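Local coordinates for tail protein, 43 kDa (Neisseria meningitidis MC58, PDB 3D37) that probably serves as a structural component of the baseplate of a Mu-like phage tail, at the interface of chains A and B. Numbering follows the deposited sequence. Chains: chain A/B, Tail protein, 43 kDa.

The interface of chains A and B. Residues chain A 55-56, 73-75; chain B 207-209, 212.
B:Thr209 meets A:Gly74 through two hydrogen bonds that converge on one acceptor, the carbonyl oxygen A:Gly74 O. The backbone amide B:Thr209 N donates to A:Gly74 O at 3.1 Å in a nearly straight bond (171° at the hydrogen); it approaches almost head-on to the C=O bond. The side-chain hydroxyl B:Thr209 OG1 donates to A:Gly74 O, also at 3.1 Å, but stands above the carbonyl plane, at a C=O...donor angle of 109°. A chi1 of 62° sets OG1 between its own backbone N and carbonyl carbon, where hydroxyl and amide can grip the same oxygen.

The same torsion turns the methyl CG2 toward the loop of chain A. B:Thr209 CG2 lies against the A:Ser55–A:Gly56 peptide, 3.4 Å from A:Gly56 N. B:Thr209 CG2 also packs tightly on A:Ser55 CB, at 3.4 Å. A:Ser55 OG faces the CB of B:Trp207 at 3.6 Å, a van der Waals approach made by the root of that side chain. B:Arg212 adds a looser contact, its guanidinium NH1 4.0 Å from A:Gly56 CA.

Main-chain pairing completes the patch: A:Ser75, in strand 66-81, forms an antiparallel beta bridge with B:Asp208, at the end of strand 202-208. The patch thus joins a strand and loop of chain A to the end of strand 202-208 and the loop after it in chain B, and may contribute to the deposited six-copy assembly, though the structure alone does not show that this contact forms in the phage tail.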
ATOM      1  N   SER A  55     -13.771  30.526   7.281  1.00 43.87           N
ATOM      2  CA  SER A  55     -15.066  29.885   7.098  1.00 43.13           C
ATOM      3  C   SER A  55     -16.147  30.935   7.143  1.00 41.74           C
ATOM      4  O   SER A  55     -16.123  31.861   7.978  1.00 41.47           O
ATOM      5  CB  SER A  55     -15.334  28.775   8.140  1.00 42.85           C
ATOM      6  OG  SER A  55     -15.333  29.305   9.478  1.00 45.20           O
ATOM      7  N   GLY A  56     -17.085  30.807   6.207  1.00 39.70           N
ATOM      8  CA  GLY A  56     -18.156  31.734   6.070  1.00 38.72           C
ATOM      9  C   GLY A  56     -17.816  32.981   5.295  1.00 37.91           C
ATOM     10  O   GLY A  56     -18.689  33.803   5.108  1.00 39.38           O
ATOM     11  N   ILE A  73     -16.776  30.150   1.433  1.00 29.97           N
ATOM     12  CA  ILE A  73     -16.066  29.090   2.172  1.00 30.54           C
ATOM     13  C   ILE A  73     -17.058  28.541   3.213  1.00 30.87           C
ATOM     14  O   ILE A  73     -17.568  29.275   4.091  1.00 30.92           O
ATOM     15  CB  ILE A  73     -14.787  29.616   2.792  1.00 30.25           C
ATOM     16  CG1 ILE A  73     -13.873  30.128   1.657  1.00 32.28           C
ATOM     17  CG2 ILE A  73     -13.977  28.502   3.628  1.00 29.68           C
ATOM     18  CD1 ILE A  73     -12.652  30.765   2.141  1.00 31.15           C
ATOM     19  N   GLY A  74     -17.400  27.268   3.053  1.00 30.69           N
ATOM     20  CA  GLY A  74     -18.320  26.625   3.949  1.00 31.51           C
ATOM     21  C   GLY A  74     -17.622  26.003   5.122  1.00 32.49           C
ATOM     22  O   GLY A  74     -18.192  25.870   6.182  1.00 34.55           O
ATOM     23  N   SER A  75     -16.396  25.562   4.941  1.00 32.88           N
ATOM     24  CA  SER A  75     -15.726  24.868   5.998  1.00 33.02           C
ATOM     25  C   SER A  75     -14.220  24.927   5.884  1.00 31.93           C
ATOM     26  O   SER A  75     -13.647  25.123   4.812  1.00 30.02           O
ATOM     27  CB  SER A  75     -16.214  23.418   6.117  1.00 33.20           C
ATOM     28  OG  SER A  75     -15.672  22.565   5.170  1.00 34.22           O
TER
ATOM     29  N   TRP B 207     -13.932  24.039  11.528  1.00 33.45           N
ATOM     30  CA  TRP B 207     -14.897  25.084  11.573  1.00 34.27           C
ATOM     31  C   TRP B 207     -15.845  24.882  10.396  1.00 34.02           C
ATOM     32  O   TRP B 207     -15.423  24.633   9.248  1.00 30.84           O
ATOM     33  CB  TRP B 207     -14.257  26.429  11.366  1.00 36.06           C
ATOM     34  CG  TRP B 207     -13.252  26.887  12.313  1.00 36.58           C
ATOM     35  CD1 TRP B 207     -13.447  27.761  13.367  1.00 38.67           C
ATOM     36  CD2 TRP B 207     -11.862  26.624  12.263  1.00 36.99           C
ATOM     37  NE1 TRP B 207     -12.240  28.023  13.978  1.00 37.66           N
ATOM     38  CE2 TRP B 207     -11.258  27.341  13.320  1.00 37.04           C
ATOM     39  CE3 TRP B 207     -11.061  25.833  11.444  1.00 38.87           C
ATOM     40  CZ2 TRP B 207      -9.897  27.287  13.567  1.00 39.47           C
ATOM     41  CZ3 TRP B 207      -9.710  25.783  11.688  1.00 38.59           C
ATOM     42  CH2 TRP B 207      -9.137  26.508  12.745  1.00 39.20           C
ATOM     43  N   ASP B 208     -17.115  25.056  10.686  1.00 33.72           N
ATOM     44  CA  ASP B 208     -18.175  24.788   9.740  1.00 35.75           C
ATOM     45  C   ASP B 208     -19.247  25.863   9.918  1.00 35.71           C
ATOM     46  O   ASP B 208     -19.700  26.098  11.019  1.00 34.56           O
ATOM     47  CB  ASP B 208     -18.717  23.405  10.066  1.00 36.66           C
ATOM     48  CG  ASP B 208     -19.802  23.001   9.180  1.00 42.13           C
ATOM     49  OD1 ASP B 208     -20.815  23.709   9.147  1.00 46.05           O
ATOM     50  OD2 ASP B 208     -19.648  21.953   8.517  1.00 51.90           O
ATOM     51  N   THR B 209     -19.648  26.504   8.835  1.00 36.74           N
ATOM     52  CA  THR B 209     -20.631  27.579   8.882  1.00 37.24           C
ATOM     53  C   THR B 209     -22.021  27.170   8.343  1.00 37.52           C
ATOM     54  O   THR B 209     -22.875  28.008   8.058  1.00 36.94           O
ATOM     55  CB  THR B 209     -20.083  28.774   8.105  1.00 38.27           C
ATOM     56  OG1 THR B 209     -19.891  28.402   6.736  1.00 39.43           O
ATOM     57  CG2 THR B 209     -18.708  29.223   8.674  1.00 38.06           C
ATOM     58  N   ARG B 212     -24.914  28.581  10.535  1.00 41.73           N
ATOM     59  CA  ARG B 212     -24.704  29.931  10.984  1.00 42.80           C
ATOM     60  C   ARG B 212     -25.583  30.836  10.127  1.00 43.82           C
ATOM     61  O   ARG B 212     -25.304  31.104   8.944  1.00 44.46           O
ATOM     62  CB  ARG B 212     -23.240  30.321  10.861  1.00 43.27           C
ATOM     63  CG  ARG B 212     -23.006  31.797  11.231  1.00 44.03           C
ATOM     64  CD  ARG B 212     -21.550  32.066  11.701  1.00 45.26           C
ATOM     65  NE  ARG B 212     -20.661  32.432  10.600  1.00 50.41           N
ATOM     66  CZ  ARG B 212     -20.552  33.663  10.077  1.00 52.24           C
ATOM     67  NH1 ARG B 212     -19.695  33.906   9.076  1.00 47.81           N
ATOM     68  NH2 ARG B 212     -21.300  34.667  10.559  1.00 53.55           N
TER